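Side-chain contacts in alginate lyase (Aplysia kurodai, PDB 5GMT), which cleaves alginate by beta-elimination as a eukaryotic member of polysaccharide lyase family 14, with a specificity for polymannuronate: residues Thr30-Gly33 and His34-Pro37; Ala85-Ser88 and Ser89-Ala92; Gly66-Ser69 and Lys70-Asp73. All coordinates share one frame; numbering follows the deposited sequence.

Interaction 1: residues Thr30-Gly33 and His34-Pro37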
ATOM      1  N   THR A  30       3.793 -19.258  -9.193  1.00  7.34           N
ATOM      2  CA  THR A  30       3.303 -18.977 -10.527  1.00  9.48           C
ATOM      3  C   THR A  30       2.231 -17.883 -10.498  1.00  9.19           C
ATOM      4  O   THR A  30       2.194 -17.016 -11.372  1.00 10.67           O
ATOM      5  CB  THR A  30       2.759 -20.253 -11.195  1.00 12.24           C
ATOM      6  OG1 THR A  30       3.817 -21.221 -11.273  1.00 12.60           O
ATOM      7  CG2 THR A  30       2.266 -19.945 -12.602  1.00 14.28           C
ATOM      8  N   ILE A  31       1.369 -17.914  -9.484  1.00 10.79           N
ATOM      9  CA  ILE A  31       0.368 -16.855  -9.319  1.00  9.67           C
ATOM     10  C   ILE A  31       1.041 -15.483  -9.306  1.00  8.16           C
ATOM     11  O   ILE A  31       0.576 -14.541  -9.951  1.00  9.10           O
ATOM     12  CB  ILE A  31      -0.450 -17.047  -8.024  1.00  6.02           C
ATOM     13  CG1 ILE A  31      -1.284 -18.335  -8.124  1.00  7.83           C
ATOM     14  CG2 ILE A  31      -1.345 -15.834  -7.745  1.00 10.02           C
ATOM     15  CD1 ILE A  31      -1.982 -18.725  -6.842  1.00  6.21           C
ATOM     16  N   LEU A  32       2.159 -15.393  -8.598  1.00  8.50           N
ATOM     17  CA  LEU A  32       2.834 -14.111  -8.399  1.00  9.58           C
ATOM     18  C   LEU A  32       3.907 -13.836  -9.449  1.00 12.38           C
ATOM     19  O   LEU A  32       4.664 -12.875  -9.315  1.00  8.59           O
ATOM     20  CB  LEU A  32       3.475 -14.063  -7.009  1.00  8.79           C
ATOM     21  CG  LEU A  32       2.553 -14.274  -5.822  1.00  8.01           C
ATOM     22  CD1 LEU A  32       3.361 -14.168  -4.528  1.00  7.22           C
ATOM     23  CD2 LEU A  32       1.430 -13.243  -5.872  1.00  7.92           C
ATOM     24  N   GLY A  33       3.959 -14.665 -10.491  1.00  9.30           N
ATOM     25  CA  GLY A  33       5.046 -14.597 -11.455  1.00  9.74           C
ATOM     26  C   GLY A  33       5.343 -13.225 -12.036  1.00  9.96           C
ATOM     27  O   GLY A  33       6.503 -12.796 -12.065  1.00 11.88           O
ATOM     28  N   HIS A  34       4.308 -12.520 -12.484  1.00  8.41           N
ATOM     29  CA  HIS A  34       4.525 -11.238 -13.143  1.00  8.23           C
ATOM     30  C   HIS A  34       4.733 -10.081 -12.160  1.00 10.94           C
ATOM     31  O   HIS A  34       4.927  -8.952 -12.592  1.00  9.63           O
ATOM     32  CB  HIS A  34       3.370 -10.907 -14.091  1.00 10.14           C
ATOM     33  CG  HIS A  34       3.651  -9.751 -15.006  1.00 18.32           C
ATOM     34  ND1 HIS A  34       4.721  -9.734 -15.877  1.00 24.21           N
ATOM     35  CD2 HIS A  34       3.007  -8.570 -15.178  1.00 14.72           C
ATOM     36  CE1 HIS A  34       4.724  -8.593 -16.544  1.00 28.01           C
ATOM     37  NE2 HIS A  34       3.697  -7.867 -16.137  1.00 14.18           N
ATOM     38  N   PHE A  35       4.736 -10.357 -10.853  1.00  8.22           N
ATOM     39  CA  PHE A  35       5.132  -9.339  -9.879  1.00  9.16           C
ATOM     40  C   PHE A  35       6.648  -9.343  -9.700  1.00  9.85           C
ATOM     41  O   PHE A  35       7.210  -8.454  -9.063  1.00  8.25           O
ATOM     42  CB  PHE A  35       4.489  -9.572  -8.502  1.00 10.70           C
ATOM     43  CG  PHE A  35       2.996  -9.382  -8.461  1.00  7.64           C
ATOM     44  CD1 PHE A  35       2.440  -8.112  -8.373  1.00  7.85           C
ATOM     45  CD2 PHE A  35       2.146 -10.484  -8.461  1.00  7.64           C
ATOM     46  CE1 PHE A  35       1.059  -7.944  -8.309  1.00  7.67           C
ATOM     47  CE2 PHE A  35       0.764 -10.328  -8.393  1.00  7.57           C
ATOM     48  CZ  PHE A  35       0.218  -9.061  -8.318  1.00  8.15           C
ATOM     49  N   LYS A  36       7.306 -10.360 -10.246  1.00  9.09           N
ATOM     50  CA  LYS A  36       8.697 -10.628  -9.901  1.00  9.96           C
ATOM     51  C   LYS A  36       9.657  -9.660 -10.597  1.00  8.54           C
ATOM     52  O   LYS A  36       9.357  -9.148 -11.670  1.00 10.03           O
ATOM     53  CB  LYS A  36       9.052 -12.087 -10.229  1.00 11.80           C
ATOM     54  CG  LYS A  36       8.412 -13.109  -9.293  1.00 13.83           C
ATOM     55  CD  LYS A  36       8.674 -14.536  -9.761  1.00 16.66           C
ATOM     56  CE  LYS A  36       8.011 -15.557  -8.842  1.00 19.10           C
ATOM     57  NZ  LYS A  36       8.089 -16.949  -9.398  1.00 19.57           N
ATOM     58  N   PRO A  37      10.820  -9.398  -9.979  1.00  7.93           N
ATOM     59  CA  PRO A  37      11.312  -9.997  -8.730  1.00  7.44           C
ATOM     60  C   PRO A  37      10.550  -9.516  -7.498  1.00  8.96           C
ATOM     61  O   PRO A  37      10.184  -8.336  -7.406  1.00  8.16           O
ATOM     62  CB  PRO A  37      12.772  -9.546  -8.677  1.00  9.37           C
ATOM     63  CG  PRO A  37      12.795  -8.281  -9.460  1.00 11.30           C
ATOM     64  CD  PRO A  37      11.793  -8.457 -10.562  1.00 10.51           C
TER
HETATM   65  O   HOH W   1       1.421 -13.312 -12.274  1.00 15.11           O
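Leu32 and Phe35 meet where the short helix 28-31 gives way to a single 3-10 turn. Among apolar contacts, the branch doing the work is CD2 of Leu32, which lies 3.9 Å from CD2 of Phe35 and about equally near its CE2; the two side chains pass each other at a slant. The phenyl ring also turns an edge to the Leu32 backbone: CA of Leu32 is in the ring plane, 3.7 Å from Phe35 CD2. In both residues CG lies beside the backbone N (chi1 -57° for Leu32, -68° for Phe35), and both side chains are buried.

Backbone hydrogen bonds make the turn itself. Phe35 N donates to Leu32 O at 3.0 Å and Lys36 N to Gly33 O at 3.1 Å. A water bridges the helix end to the turn, donating to Ile31 O and accepting from His34 N.

The third group is the aliphatic part of Lys36. Its extended chain runs back over Gly33, with CB 3.2 Å from Gly33 O and CE near Gly33 CA, and NZ reaches Ser29 OG for its hydrogen bond.

Phe35 continues inward onto Phe79 and Phe268, whereas the His34 ring stacks on Trp17. The chemistry divides by side: the apolar groups of Leu32 and Phe35 belong to the buried interior, while Lys36 covers the outer side of the turn with methylenes and keeps its ammonium hydrogen-bonded beside the helix.

Interaction 2: residues Ala85-Ser88 and Ser89-Ala92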
ATOM      1  N   ALA A  85      11.428  -3.244 -15.292  1.00 14.36           N
ATOM      2  CA  ALA A  85      11.255  -2.051 -16.131  1.00 16.01           C
ATOM      3  C   ALA A  85      11.448  -0.729 -15.376  1.00 18.99           C
ATOM      4  O   ALA A  85      11.600   0.331 -15.987  1.00 19.17           O
ATOM      5  CB  ALA A  85       9.891  -2.071 -16.779  1.00 19.91           C
ATOM      6  N   ILE A  86      11.440  -0.778 -14.049  1.00 13.15           N
ATOM      7  CA  ILE A  86      11.588   0.447 -13.269  1.00 10.79           C
ATOM      8  C   ILE A  86      13.065   0.806 -13.109  1.00 12.67           C
ATOM      9  O   ILE A  86      13.864   0.003 -12.620  1.00 11.76           O
ATOM     10  CB  ILE A  86      10.934   0.318 -11.874  1.00 12.85           C
ATOM     11  CG1 ILE A  86       9.457  -0.070 -12.018  1.00 13.75           C
ATOM     12  CG2 ILE A  86      11.056   1.620 -11.107  1.00 12.22           C
ATOM     13  CD1 ILE A  86       8.732  -0.279 -10.689  1.00 13.01           C
ATOM     14  N   SER A  87      13.425   2.013 -13.524  1.00 11.84           N
ATOM     15  CA  SER A  87      14.813   2.448 -13.438  1.00 14.14           C
ATOM     16  C   SER A  87      15.180   2.772 -11.989  1.00 16.03           C
ATOM     17  O   SER A  87      14.313   2.808 -11.112  1.00 13.35           O
ATOM     18  CB  SER A  87      15.059   3.646 -14.356  1.00 18.41           C
ATOM     19  OG  SER A  87      13.965   4.545 -14.328  1.00 28.48           O
ATOM     20  N   SER A  88      16.464   3.008 -11.740  1.00 12.23           N
ATOM     21  CA  SER A  88      16.946   3.113 -10.365  1.00 15.49           C
ATOM     22  C   SER A  88      17.003   4.541  -9.820  1.00  9.43           C
ATOM     23  O   SER A  88      17.504   4.748  -8.718  1.00 13.05           O
ATOM     24  CB  SER A  88      18.334   2.481 -10.250  1.00 16.18           C
ATOM     25  OG  SER A  88      19.249   3.173 -11.073  1.00 18.66           O
ATOM     26  N   SER A  89      16.507   5.519 -10.576  1.00 10.67           N
ATOM     27  CA  SER A  89      16.478   6.894 -10.087  1.00 12.55           C
ATOM     28  C   SER A  89      15.118   7.544 -10.334  1.00 14.41           C
ATOM     29  O   SER A  89      15.034   8.698 -10.790  1.00 12.43           O
ATOM     30  CB  SER A  89      17.590   7.724 -10.742  1.00 16.12           C
ATOM     31  OG  SER A  89      17.375   7.804 -12.137  1.00 24.66           O
ATOM     32  N   VAL A  90      14.055   6.806 -10.020  1.00  9.49           N
ATOM     33  CA  VAL A  90      12.686   7.312 -10.202  1.00  8.22           C
ATOM     34  C   VAL A  90      12.198   8.095  -8.986  1.00  8.74           C
ATOM     35  O   VAL A  90      12.165   7.569  -7.878  1.00  9.72           O
ATOM     36  CB  VAL A  90      11.696   6.170 -10.485  1.00  8.86           C
ATOM     37  CG1 VAL A  90      10.265   6.709 -10.564  1.00  8.53           C
ATOM     38  CG2 VAL A  90      12.073   5.470 -11.783  1.00 10.87           C
ATOM     39  N   ASP A  91      11.798   9.346  -9.208  1.00  7.88           N
ATOM     40  CA  ASP A  91      11.398  10.230  -8.110  1.00  8.25           C
ATOM     41  C   ASP A  91       9.897  10.486  -8.055  1.00  8.69           C
ATOM     42  O   ASP A  91       9.387  11.078  -7.089  1.00  6.89           O
ATOM     43  CB  ASP A  91      12.148  11.559  -8.218  1.00 10.32           C
ATOM     44  CG  ASP A  91      13.640  11.390  -8.030  1.00 11.54           C
ATOM     45  OD1 ASP A  91      14.037  10.452  -7.304  1.00 11.40           O
ATOM     46  OD2 ASP A  91      14.408  12.179  -8.617  1.00 12.20           O
ATOM     47  N   ALA A  92       9.194  10.061  -9.102  1.00  8.66           N
ATOM     48  CA  ALA A  92       7.738  10.153  -9.118  1.00 10.84           C
ATOM     49  C   ALA A  92       7.128   8.878  -9.702  1.00  9.44           C
ATOM     50  O   ALA A  92       7.597   8.349 -10.711  1.00  7.70           O
ATOM     51  CB  ALA A  92       7.279  11.381  -9.907  1.00 10.08           C
TER
HETATM   52  O   HOH W   2      14.098   4.317  -8.783  1.00  8.99           O
HETATM   53  O   HOH W   3      15.510   6.562 -13.341  1.00 25.37           O
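Val90 touches Ile86 and Ser87 across the bend through its CG2 methyl. From CB the side chain forks: CG1 stands anti to the backbone N (chi1 176°), which leaves CG2 beside that N, where it meets Ser87 and Ile86. This methyl lies 3.3 Å from Ser87 OG and 3.5 Å from Ser87 O, so one carbon packs against both oxygens of the serine. It also meets Ile86 CG2 at 4.0 Å, the two side chains crossing at about a right angle.

Water supplies the polar links. One molecule donates to Ser87 O at 2.8 Å and accepts from Val90 N at the same distance, spanning the bend where the backbone itself does not close. A second water joins Ser87 OG to Ser89 OG, hydrogen-bonded to both hydroxyls.

From outside the bend, Arg240 NH1 donates to Ser88 O, and Val90 pairs through its backbone with Leu239, while the side chains of Ile86 and Val90 rest on strand 261-272. The bend thus has two chemistries: an apolar inner side, where buried Val90 packs on that strand, and a hydrated outer one, where exposed serines are linked through water.

Interaction 3: residues Gly66-Ser69 and Lys70-Asp73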
ATOM      1  N   GLY A  66     -10.753 -13.934  13.041  1.00 10.92           N
ATOM      2  CA  GLY A  66      -9.859 -13.953  14.189  1.00 10.88           C
ATOM      3  C   GLY A  66      -8.412 -13.601  13.868  1.00 12.58           C
ATOM      4  O   GLY A  66      -7.591 -13.420  14.764  1.00 11.35           O
ATOM      5  N   SER A  67      -8.081 -13.506  12.588  1.00 10.83           N
ATOM      6  CA  SER A  67      -6.677 -13.307  12.215  1.00 10.14           C
ATOM      7  C   SER A  67      -6.261 -11.845  12.317  1.00  7.90           C
ATOM      8  O   SER A  67      -7.071 -10.932  12.176  1.00 10.69           O
ATOM      9  CB  SER A  67      -6.403 -13.830  10.791  1.00  7.52           C
ATOM     10  OG  SER A  67      -7.059 -13.045   9.814  1.00  8.51           O
ATOM     11  N   TYR A  68      -4.982 -11.650  12.593  1.00  9.95           N
ATOM     12  CA  TYR A  68      -4.348 -10.348  12.491  1.00 12.53           C
ATOM     13  C   TYR A  68      -2.852 -10.613  12.364  1.00 11.30           C
ATOM     14  O   TYR A  68      -2.444 -11.765  12.217  1.00 13.18           O
ATOM     15  CB  TYR A  68      -4.683  -9.448  13.692  1.00 10.49           C
ATOM     16  CG  TYR A  68      -4.270 -10.012  15.032  1.00 12.37           C
ATOM     17  CD1 TYR A  68      -3.117  -9.569  15.666  1.00 14.71           C
ATOM     18  CD2 TYR A  68      -5.041 -10.979  15.668  1.00 15.71           C
ATOM     19  CE1 TYR A  68      -2.738 -10.075  16.898  1.00 16.12           C
ATOM     20  CE2 TYR A  68      -4.666 -11.499  16.904  1.00 16.30           C
ATOM     21  CZ  TYR A  68      -3.513 -11.040  17.509  1.00 25.99           C
ATOM     22  OH  TYR A  68      -3.136 -11.539  18.736  1.00 27.03           O
ATOM     23  N   SER A  69      -2.041  -9.559  12.421  1.00 11.39           N
ATOM     24  CA  SER A  69      -0.627  -9.654  12.060  1.00  9.78           C
ATOM     25  C   SER A  69       0.157 -10.726  12.819  1.00 10.92           C
ATOM     26  O   SER A  69       1.155 -11.220  12.315  1.00 16.30           O
ATOM     27  CB  SER A  69       0.056  -8.302  12.273  1.00 15.65           C
ATOM     28  OG  SER A  69       0.064  -7.965  13.648  1.00 15.32           O
ATOM     29  N   LYS A  70      -0.289 -11.081  14.018  1.00 12.68           N
ATOM     30  CA  LYS A  70       0.466 -12.003  14.866  1.00 16.83           C
ATOM     31  C   LYS A  70      -0.022 -13.456  14.786  1.00 19.49           C
ATOM     32  O   LYS A  70       0.629 -14.351  15.314  1.00 17.58           O
ATOM     33  CB  LYS A  70       0.424 -11.527  16.323  1.00 19.09           C
ATOM     34  CG  LYS A  70       1.026 -10.151  16.536  1.00 18.28           C
ATOM     35  CD  LYS A  70       2.535 -10.207  16.415  1.00 28.22           C
ATOM     36  CE  LYS A  70       3.156  -8.818  16.358  1.00 36.16           C
ATOM     37  NZ  LYS A  70       3.090  -8.240  14.983  1.00 32.93           N
ATOM     38  N   VAL A  71      -1.151 -13.688  14.120  1.00 14.17           N
ATOM     39  CA  VAL A  71      -1.693 -15.040  13.973  1.00 12.35           C
ATOM     40  C   VAL A  71      -0.898 -15.844  12.942  1.00 16.93           C
ATOM     41  O   VAL A  71      -0.582 -15.336  11.873  1.00 18.36           O
ATOM     42  CB  VAL A  71      -3.178 -14.982  13.574  1.00 14.17           C
ATOM     43  CG1 VAL A  71      -3.714 -16.372  13.280  1.00 17.03           C
ATOM     44  CG2 VAL A  71      -3.983 -14.296  14.688  1.00 12.19           C
ATOM     45  N   HIS A  72      -0.565 -17.092  13.269  1.00 14.31           N
ATOM     46  CA  HIS A  72       0.354 -17.887  12.442  1.00 13.07           C
ATOM     47  C   HIS A  72      -0.223 -18.201  11.052  1.00 14.22           C
ATOM     48  O   HIS A  72       0.520 -18.268  10.072  1.00 15.41           O
ATOM     49  CB  HIS A  72       0.716 -19.183  13.182  1.00 12.38           C
ATOM     50  CG  HIS A  72       1.815 -19.985  12.542  1.00 16.86           C
ATOM     51  ND1 HIS A  72       1.598 -20.837  11.481  1.00 15.16           N
ATOM     52  CD2 HIS A  72       3.127 -20.103  12.855  1.00 14.28           C
ATOM     53  CE1 HIS A  72       2.733 -21.425  11.149  1.00 14.53           C
ATOM     54  NE2 HIS A  72       3.677 -21.001  11.969  1.00 14.16           N
ATOM     55  N   ASP A  73      -1.544 -18.375  10.971  1.00 16.10           N
ATOM     56  CA  ASP A  73      -2.171 -18.932   9.765  1.00 16.47           C
ATOM     57  C   ASP A  73      -3.237 -18.030   9.162  1.00 11.52           C
ATOM     58  O   ASP A  73      -3.991 -17.383   9.891  1.00 10.91           O
ATOM     59  CB  ASP A  73      -2.800 -20.295  10.084  1.00 14.56           C
ATOM     60  CG  ASP A  73      -1.805 -21.266  10.654  1.00 16.51           C
ATOM     61  OD1 ASP A  73      -0.749 -21.476  10.021  1.00 16.98           O
ATOM     62  OD2 ASP A  73      -2.061 -21.781  11.763  1.00 19.65           O
TER
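Tyr68 and Val71 form the close-packed part of a type I beta turn running from Tyr68 to Val71. Val71 N donates to Tyr68 O at 3.0 Å, with an N-H...O angle of 157°, and closes the turn. Beside that bond, CG2 of Val71 packs against the start of the turn, 3.5 Å from Tyr68 N and 3.6 Å from Tyr68 CD2, and touches Ser67 CA just before it. The tyrosine ring comes over the turn because chi1 of 59° places its CG between the backbone N and the carbonyl carbon. One long side of the ring, CD2 and CE2, then meets the valine methyl, while CE1 on the other side approaches Lys70 CB at 3.5 Å, both contacts being oblique to the ring.

The outer side is looser. Lys70, bent at chi2 and chi4, curls back so that NZ makes a weak hydrogen bond to Ser69 OG at 3.3 Å; the stronger partner of that hydroxyl is Gly250 O. Beyond the turn, and separate from this contact, neighbours His72 and Asp73 share a nearly straight bond, ND1 to OD1 at 2.8 Å, with the acceptor in the ring plane.

The turn belongs to the connection between strands 58-63 and 76-81. Gly66 and Ser67 bond through their backbones to Ala257, and Tyr68 touches Lys253, so the turn packs beside the loop that joins strands 238-247 and 261-272.

In the fold
From the N terminus the three local contacts follow in series, none enclosing or crossing another. All sit on connections of a two-sheet antiparallel sandwich, consistent with the concanavalin-like jelly roll of the family. Interaction 1 shapes the chain between helix 28-31 and strand 38-42, an outermost strand of one sheet, while its side chains also reach strands 14-19 and 58-63 of the other. Interaction 3 turns within the crossing between sheets from strand 58-63 to strand 76-81. Interaction 2 bends the return connection, from strand 76-81 to strand 92-102. Interactions 2 and 3 lie on opposite sides of the chain's centre, their own centres about 34 Å apart; interactions 1 and 2 are closer, about 7 Å between nearest atoms.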